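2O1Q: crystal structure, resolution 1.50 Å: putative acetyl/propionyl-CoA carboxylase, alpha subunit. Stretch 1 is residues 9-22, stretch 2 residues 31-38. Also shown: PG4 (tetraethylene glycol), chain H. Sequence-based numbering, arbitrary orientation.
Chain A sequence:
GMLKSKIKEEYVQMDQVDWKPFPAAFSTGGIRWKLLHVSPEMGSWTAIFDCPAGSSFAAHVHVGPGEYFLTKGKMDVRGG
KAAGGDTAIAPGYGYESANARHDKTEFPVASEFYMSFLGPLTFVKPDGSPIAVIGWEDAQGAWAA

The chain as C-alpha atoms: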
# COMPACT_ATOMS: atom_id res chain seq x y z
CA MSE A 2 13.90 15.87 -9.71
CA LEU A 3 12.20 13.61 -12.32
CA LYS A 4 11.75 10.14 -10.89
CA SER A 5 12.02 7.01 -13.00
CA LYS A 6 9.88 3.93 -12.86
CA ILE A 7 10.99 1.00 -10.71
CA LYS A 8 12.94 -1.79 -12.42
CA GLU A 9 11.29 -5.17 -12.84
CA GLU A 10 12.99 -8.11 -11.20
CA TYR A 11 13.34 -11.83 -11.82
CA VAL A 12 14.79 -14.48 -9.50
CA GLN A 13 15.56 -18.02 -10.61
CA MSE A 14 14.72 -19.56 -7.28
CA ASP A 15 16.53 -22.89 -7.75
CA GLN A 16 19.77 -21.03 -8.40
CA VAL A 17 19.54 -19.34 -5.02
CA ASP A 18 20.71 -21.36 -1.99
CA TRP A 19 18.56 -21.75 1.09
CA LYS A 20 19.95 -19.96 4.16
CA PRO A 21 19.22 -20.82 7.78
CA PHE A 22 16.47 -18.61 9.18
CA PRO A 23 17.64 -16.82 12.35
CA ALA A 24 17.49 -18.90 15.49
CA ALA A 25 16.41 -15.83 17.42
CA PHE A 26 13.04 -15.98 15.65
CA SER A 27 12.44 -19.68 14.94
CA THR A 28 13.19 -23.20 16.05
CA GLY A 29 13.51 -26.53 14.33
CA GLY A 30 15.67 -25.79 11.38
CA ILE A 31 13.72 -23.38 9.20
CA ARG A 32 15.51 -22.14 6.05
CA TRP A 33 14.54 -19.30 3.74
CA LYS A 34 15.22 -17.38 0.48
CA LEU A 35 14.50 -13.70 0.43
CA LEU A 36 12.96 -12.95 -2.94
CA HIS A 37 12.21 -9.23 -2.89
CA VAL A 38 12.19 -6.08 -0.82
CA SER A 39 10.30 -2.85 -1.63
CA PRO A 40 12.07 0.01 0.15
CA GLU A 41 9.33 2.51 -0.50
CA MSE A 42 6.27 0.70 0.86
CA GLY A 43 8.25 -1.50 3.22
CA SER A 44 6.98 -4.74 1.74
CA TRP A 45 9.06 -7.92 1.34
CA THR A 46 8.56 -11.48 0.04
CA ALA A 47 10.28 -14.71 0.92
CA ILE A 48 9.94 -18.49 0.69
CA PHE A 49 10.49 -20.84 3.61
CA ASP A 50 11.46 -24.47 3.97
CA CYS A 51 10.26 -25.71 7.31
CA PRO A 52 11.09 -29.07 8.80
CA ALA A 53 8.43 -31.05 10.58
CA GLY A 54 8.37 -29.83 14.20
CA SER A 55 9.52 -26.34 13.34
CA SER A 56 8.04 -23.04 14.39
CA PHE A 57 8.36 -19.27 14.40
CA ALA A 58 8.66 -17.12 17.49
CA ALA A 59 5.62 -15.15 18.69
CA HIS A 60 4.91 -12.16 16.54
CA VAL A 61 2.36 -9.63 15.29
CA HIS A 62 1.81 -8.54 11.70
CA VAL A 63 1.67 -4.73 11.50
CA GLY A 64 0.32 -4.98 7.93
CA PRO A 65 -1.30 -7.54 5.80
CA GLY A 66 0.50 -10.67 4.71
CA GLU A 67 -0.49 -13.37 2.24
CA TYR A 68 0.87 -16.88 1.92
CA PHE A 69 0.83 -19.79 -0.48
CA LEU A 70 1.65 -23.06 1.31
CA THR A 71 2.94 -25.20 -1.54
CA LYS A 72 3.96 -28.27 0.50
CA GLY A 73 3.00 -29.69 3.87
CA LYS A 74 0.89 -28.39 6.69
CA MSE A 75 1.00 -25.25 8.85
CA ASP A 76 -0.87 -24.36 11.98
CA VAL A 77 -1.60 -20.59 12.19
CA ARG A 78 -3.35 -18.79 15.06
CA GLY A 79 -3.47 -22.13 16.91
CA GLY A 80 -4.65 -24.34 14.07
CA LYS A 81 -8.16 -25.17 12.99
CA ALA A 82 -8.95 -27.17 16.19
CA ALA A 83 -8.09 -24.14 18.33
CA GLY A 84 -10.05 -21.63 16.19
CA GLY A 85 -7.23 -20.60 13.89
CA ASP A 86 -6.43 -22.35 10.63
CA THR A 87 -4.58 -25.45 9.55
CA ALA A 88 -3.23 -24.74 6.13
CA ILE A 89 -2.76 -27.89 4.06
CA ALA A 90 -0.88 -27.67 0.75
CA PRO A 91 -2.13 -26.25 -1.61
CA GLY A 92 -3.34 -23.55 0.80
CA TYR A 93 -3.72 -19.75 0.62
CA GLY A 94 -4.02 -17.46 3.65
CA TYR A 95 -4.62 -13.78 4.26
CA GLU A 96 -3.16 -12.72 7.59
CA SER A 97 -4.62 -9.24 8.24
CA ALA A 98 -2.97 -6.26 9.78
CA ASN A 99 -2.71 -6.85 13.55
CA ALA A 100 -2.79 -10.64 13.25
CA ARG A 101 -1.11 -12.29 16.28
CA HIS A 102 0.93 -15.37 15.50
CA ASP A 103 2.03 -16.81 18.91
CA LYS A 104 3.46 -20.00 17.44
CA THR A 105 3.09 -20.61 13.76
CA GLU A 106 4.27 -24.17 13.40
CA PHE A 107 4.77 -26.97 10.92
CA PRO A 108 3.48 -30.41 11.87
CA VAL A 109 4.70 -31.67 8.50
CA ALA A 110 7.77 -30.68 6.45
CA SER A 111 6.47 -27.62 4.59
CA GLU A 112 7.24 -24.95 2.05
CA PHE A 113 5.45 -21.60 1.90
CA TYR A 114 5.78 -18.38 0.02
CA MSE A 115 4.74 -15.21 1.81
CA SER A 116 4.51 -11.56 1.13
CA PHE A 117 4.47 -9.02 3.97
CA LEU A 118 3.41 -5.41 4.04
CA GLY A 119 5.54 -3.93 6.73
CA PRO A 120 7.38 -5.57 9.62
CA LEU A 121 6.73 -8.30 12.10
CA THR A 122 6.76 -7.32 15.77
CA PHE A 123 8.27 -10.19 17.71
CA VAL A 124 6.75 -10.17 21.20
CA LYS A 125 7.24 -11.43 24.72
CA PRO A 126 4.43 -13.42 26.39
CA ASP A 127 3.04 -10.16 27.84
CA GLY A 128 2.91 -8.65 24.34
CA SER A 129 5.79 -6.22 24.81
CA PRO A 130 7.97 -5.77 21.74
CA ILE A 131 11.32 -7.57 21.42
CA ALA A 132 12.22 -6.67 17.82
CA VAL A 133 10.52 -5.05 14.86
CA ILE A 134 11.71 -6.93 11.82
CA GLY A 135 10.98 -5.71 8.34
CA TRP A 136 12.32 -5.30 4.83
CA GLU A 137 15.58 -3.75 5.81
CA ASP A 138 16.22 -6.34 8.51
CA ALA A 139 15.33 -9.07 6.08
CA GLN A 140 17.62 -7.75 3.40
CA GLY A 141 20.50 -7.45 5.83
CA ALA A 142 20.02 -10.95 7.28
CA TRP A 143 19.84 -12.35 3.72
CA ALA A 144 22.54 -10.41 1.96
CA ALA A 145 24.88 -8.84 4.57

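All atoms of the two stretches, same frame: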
# COMPACT_ATOMS: atom_id res chain seq x y z
N GLU A 9 11.81 -3.84 -13.07
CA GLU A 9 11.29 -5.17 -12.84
C GLU A 9 12.44 -6.08 -12.44
O GLU A 9 13.62 -5.84 -12.75
CB GLU A 9 10.55 -5.73 -14.06
CG GLU A 9 9.43 -4.78 -14.63
CD GLU A 9 9.90 -3.82 -15.71
OE1 GLU A 9 11.13 -3.75 -15.95
OE2 GLU A 9 9.06 -3.14 -16.34
N GLU A 10 12.07 -7.13 -11.74
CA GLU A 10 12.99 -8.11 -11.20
C GLU A 10 12.56 -9.52 -11.53
O GLU A 10 11.38 -9.81 -11.70
CB GLU A 10 13.09 -8.00 -9.69
CG GLU A 10 13.39 -6.61 -9.19
CD GLU A 10 13.18 -6.45 -7.68
OE1 GLU A 10 13.00 -7.45 -6.93
OE2 GLU A 10 13.20 -5.30 -7.24
N TYR A 11 13.54 -10.40 -11.62
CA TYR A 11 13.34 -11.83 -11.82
C TYR A 11 14.37 -12.60 -11.00
O TYR A 11 15.55 -12.23 -11.00
CB TYR A 11 13.42 -12.26 -13.28
CG TYR A 11 13.25 -13.75 -13.41
CD1 TYR A 11 12.03 -14.35 -13.09
CD2 TYR A 11 14.30 -14.56 -13.73
CE1 TYR A 11 11.88 -15.70 -13.12
CE2 TYR A 11 14.18 -15.91 -13.75
CZ TYR A 11 12.95 -16.47 -13.45
OH TYR A 11 12.82 -17.82 -13.46
N VAL A 12 13.93 -13.63 -10.29
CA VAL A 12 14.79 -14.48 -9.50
C VAL A 12 14.56 -15.93 -9.91
O VAL A 12 13.42 -16.42 -9.78
CB VAL A 12 14.52 -14.38 -7.95
CG1 VAL A 12 15.33 -15.44 -7.16
CG2 VAL A 12 14.75 -12.97 -7.47
N GLN A 13 15.61 -16.60 -10.36
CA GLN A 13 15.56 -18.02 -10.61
C GLN A 13 15.80 -18.76 -9.30
O GLN A 13 16.90 -18.86 -8.81
CB GLN A 13 16.61 -18.37 -11.66
CG GLN A 13 16.55 -19.77 -12.21
CD GLN A 13 15.20 -20.03 -12.86
OE1 GLN A 13 14.82 -19.32 -13.79
NE2 GLN A 13 14.44 -21.00 -12.33
N MSE A 14 14.72 -19.19 -8.69
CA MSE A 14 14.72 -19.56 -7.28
C MSE A 14 15.58 -20.78 -7.00
O MSE A 14 16.22 -20.82 -5.95
CB MSE A 14 13.28 -19.76 -6.79
CG MSE A 14 12.44 -18.45 -6.81
SE MSE A 14 10.59 -18.75 -6.74
CE MSE A 14 10.77 -19.67 -5.12
N ASP A 15 15.68 -21.73 -7.93
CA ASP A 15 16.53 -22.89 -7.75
C ASP A 15 18.00 -22.60 -8.02
O ASP A 15 18.81 -23.52 -7.89
CB ASP A 15 16.06 -24.07 -8.59
CG ASP A 15 15.87 -23.75 -10.01
OD1 ASP A 15 15.79 -22.58 -10.40
OD2 ASP A 15 15.73 -24.73 -10.77
N GLN A 16 18.38 -21.38 -8.32
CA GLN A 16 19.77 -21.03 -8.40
C GLN A 16 20.13 -20.11 -7.26
O GLN A 16 21.18 -19.47 -7.27
CB GLN A 16 20.10 -20.38 -9.73
CG GLN A 16 19.91 -21.30 -10.91
CD GLN A 16 20.05 -20.57 -12.18
OE1 GLN A 16 20.26 -19.36 -12.19
NE2 GLN A 16 19.90 -21.27 -13.28
N VAL A 17 19.31 -20.12 -6.22
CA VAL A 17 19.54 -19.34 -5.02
C VAL A 17 19.56 -20.39 -3.93
O VAL A 17 18.66 -21.19 -3.87
CB VAL A 17 18.42 -18.30 -4.82
CG1 VAL A 17 18.47 -17.68 -3.40
CG2 VAL A 17 18.45 -17.20 -5.95
N ASP A 18 20.61 -20.42 -3.10
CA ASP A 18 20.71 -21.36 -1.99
C ASP A 18 19.81 -20.95 -0.83
O ASP A 18 19.71 -19.76 -0.49
CB ASP A 18 22.14 -21.43 -1.46
CG ASP A 18 23.03 -22.29 -2.31
OD1 ASP A 18 22.54 -23.32 -2.82
OD2 ASP A 18 24.20 -21.93 -2.47
N TRP A 19 19.21 -21.95 -0.19
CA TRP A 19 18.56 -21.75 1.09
C TRP A 19 19.59 -21.27 2.10
O TRP A 19 20.76 -21.66 2.06
CB TRP A 19 17.95 -23.06 1.61
CG TRP A 19 16.80 -23.65 0.81
CD1 TRP A 19 16.86 -24.70 -0.09
CD2 TRP A 19 15.46 -23.19 0.78
NE1 TRP A 19 15.63 -24.93 -0.63
CE2 TRP A 19 14.75 -24.03 -0.12
CE3 TRP A 19 14.78 -22.17 1.45
CZ2 TRP A 19 13.41 -23.84 -0.38
CZ3 TRP A 19 13.49 -22.03 1.22
CH2 TRP A 19 12.81 -22.82 0.29
N LYS A 20 19.17 -20.42 3.01
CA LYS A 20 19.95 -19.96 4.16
C LYS A 20 19.21 -20.32 5.44
O LYS A 20 18.01 -20.34 5.49
CB LYS A 20 20.23 -18.42 4.12
CG LYS A 20 21.18 -17.93 3.04
CD LYS A 20 21.69 -16.52 3.34
CE LYS A 20 22.71 -16.05 2.32
NZ LYS A 20 22.02 -15.65 1.07
N PRO A 21 19.94 -20.61 6.52
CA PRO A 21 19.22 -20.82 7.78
C PRO A 21 18.48 -19.54 8.22
O PRO A 21 19.00 -18.42 8.09
CB PRO A 21 20.33 -21.23 8.76
CG PRO A 21 21.56 -21.47 7.92
CD PRO A 21 21.39 -20.74 6.64
N PHE A 22 17.23 -19.70 8.66
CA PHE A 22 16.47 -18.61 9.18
C PHE A 22 16.98 -18.36 10.62
O PHE A 22 17.30 -19.32 11.34
CB PHE A 22 14.96 -18.92 9.16
CG PHE A 22 14.12 -17.75 9.42
CD1 PHE A 22 13.99 -16.77 8.46
CD2 PHE A 22 13.57 -17.53 10.68
CE1 PHE A 22 13.29 -15.63 8.71
CE2 PHE A 22 12.88 -16.39 10.94
CZ PHE A 22 12.73 -15.44 9.96
N ILE A 31 14.34 -24.08 10.30
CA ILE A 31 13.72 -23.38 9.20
C ILE A 31 14.82 -22.71 8.35
O ILE A 31 15.80 -22.16 8.90
CB ILE A 31 12.71 -22.32 9.72
CG1 ILE A 31 11.53 -23.00 10.49
CG2 ILE A 31 12.24 -21.42 8.57
CD1 ILE A 31 10.35 -22.09 10.93
N ARG A 32 14.64 -22.77 7.04
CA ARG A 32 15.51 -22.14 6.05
C ARG A 32 14.64 -21.24 5.20
O ARG A 32 13.38 -21.38 5.16
CB ARG A 32 16.25 -23.16 5.20
CG ARG A 32 17.27 -23.94 6.02
CD ARG A 32 18.04 -24.93 5.17
NE ARG A 32 17.17 -25.76 4.33
CZ ARG A 32 17.56 -26.44 3.25
NH1 ARG A 32 18.79 -26.40 2.82
NH2 ARG A 32 16.69 -27.10 2.54
N TRP A 33 15.28 -20.32 4.50
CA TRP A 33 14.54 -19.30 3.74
C TRP A 33 15.33 -18.86 2.52
O TRP A 33 16.55 -19.05 2.49
CB TRP A 33 14.13 -18.14 4.64
CG TRP A 33 15.16 -17.15 5.00
CD1 TRP A 33 16.42 -17.38 5.41
CD2 TRP A 33 15.00 -15.73 5.01
NE1 TRP A 33 17.04 -16.22 5.73
CE2 TRP A 33 16.21 -15.18 5.44
CE3 TRP A 33 13.95 -14.88 4.68
CZ2 TRP A 33 16.39 -13.80 5.57
CZ3 TRP A 33 14.13 -13.52 4.81
CH2 TRP A 33 15.36 -13.00 5.23
N LYS A 34 14.63 -18.18 1.59
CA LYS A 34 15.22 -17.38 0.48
C LYS A 34 14.41 -16.11 0.52
O LYS A 34 13.19 -16.15 0.38
CB LYS A 34 15.07 -18.08 -0.85
CG LYS A 34 15.73 -19.45 -0.86
CD LYS A 34 15.56 -20.14 -2.21
CE LYS A 34 16.12 -21.53 -2.16
NZ LYS A 34 16.13 -22.20 -3.50
N LEU A 35 15.10 -14.98 0.68
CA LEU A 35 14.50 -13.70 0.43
C LEU A 35 14.41 -13.46 -1.06
O LEU A 35 15.37 -13.62 -1.76
CB LEU A 35 15.30 -12.59 1.09
CG LEU A 35 14.74 -11.17 1.00
CD1 LEU A 35 13.38 -11.17 1.69
CD2 LEU A 35 15.70 -10.18 1.64
N LEU A 36 13.23 -13.08 -1.52
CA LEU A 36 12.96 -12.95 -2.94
C LEU A 36 12.90 -11.50 -3.38
O LEU A 36 13.33 -11.14 -4.50
CB LEU A 36 11.67 -13.65 -3.28
CG LEU A 36 11.68 -15.17 -3.06
CD1 LEU A 36 10.24 -15.71 -3.27
CD2 LEU A 36 12.74 -15.88 -3.91
N HIS A 37 12.42 -10.63 -2.50
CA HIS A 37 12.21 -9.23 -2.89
C HIS A 37 12.05 -8.35 -1.67
O HIS A 37 11.41 -8.75 -0.67
CB HIS A 37 10.99 -9.08 -3.81
CG HIS A 37 10.60 -7.66 -4.08
ND1 HIS A 37 11.20 -6.89 -5.05
CD2 HIS A 37 9.67 -6.88 -3.50
CE1 HIS A 37 10.68 -5.67 -5.01
NE2 HIS A 37 9.73 -5.65 -4.10
N VAL A 38 12.56 -7.14 -1.74
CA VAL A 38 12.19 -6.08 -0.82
C VAL A 38 11.77 -4.84 -1.61
O VAL A 38 12.44 -4.53 -2.62
CB VAL A 38 13.29 -5.75 0.22
CG1 VAL A 38 13.65 -6.99 1.08
CG2 VAL A 38 14.51 -5.05 -0.44
O1 PG4 H . 14.60 -6.95 -3.98
C1 PG4 H . 15.74 -7.30 -3.19
C2 PG4 H . 15.66 -8.77 -2.78
O2 PG4 H . 16.90 -9.37 -2.40
C3 PG4 H . 16.86 -10.79 -2.61
C4 PG4 H . 17.36 -11.17 -3.99
O3 PG4 H . 17.56 -12.58 -4.11
C5 PG4 H . 18.76 -12.93 -4.83
C6 PG4 H . 19.65 -13.82 -3.97
O4 PG4 H . 21.05 -13.71 -4.29
C7 PG4 H . 21.93 -12.96 -3.41
C8 PG4 H . 21.87 -13.33 -1.92
O5 PG4 H . 23.17 -13.44 -1.32
O HOH W 1 14.24 -9.59 -6.51
O HOH W 2 19.60 -15.48 6.89

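Stretches 9-22 and 31-38 run antiparallel and bury 927 Å² between them, yet they pair as true β-strands only near the segment that joins them. There K20 and W33 form a hydrogen-bonded pair, K20 N to W33 O at 3.0 Å and W33 N to K20 O at 2.9 Å, and F22 N adds a third backbone bond to I31 O at 2.9 Å. P21 and R32 pair between these bonds (P21 CA to R32 CA 4.3 Å) with their side chains diverging; proline has no amide hydrogen to give, and the position is a non-hydrogen-bonded one, so none is needed. R32 CA comes within 3.1 Å of K20 O in a CA-H...O contact. Farther along, the axis of strand 10-13 stays 8.1 Å from that of strand 32-38 at closest approach, and side chains and water bridge the gap.

K34, which has the largest covered area, anchors the middle. Its extended side chain (m, then t throughout) starts sideways but brings its end to stretch 1, where NZ donates to M14 O at 2.8 Å and to V17 O at 2.7 Å. The ammonium thus satisfies two carbonyls of the bend that follows strand 10-13. The bend is also held by backbone bonds, Q16 N to Q13 O at 3.0 Å and V17 N to M14 O at 3.2 Å.

W19 is clamped between two cationic side chains. On one face K34 CE lies 3.5 Å from the centroid of the five-membered ring and NZ 4.1 Å from it, a CH-π and a cation-π contact made by the same side chain. On the opposite face the guanidinium of R32 lies flat, centres 4.2 Å apart and planes at 28°, so the indole's π electrons meet positive charge on both sides.

W33 receives the edge of F22 on its face, the planes at 89° and F22 CD1 3.7 Å from W33 CG; F22 CB also packs on I31 CG2 at 3.7 Å. W33 NE1 donates to a water at 2.9 Å, which in turn donates to P21 O at 3.2 Å.

At the far end, L36 CD2 meets M14 CG at 3.9 Å and V12 CG1 at 4.2 Å, an apolar patch beside the polar pairing of H37 and E10. H37 ND1 donates to E10 OE1 at 2.7 Å with a nearly straight angle of 168°. A second water spans the strands by donating to E10 OE1 at 2.5 Å and to L36 O at 2.7 Å. Tetraethylene glycol, probably from the crystallisation liquor, accepts from V38 N through O1 at 3.0 Å.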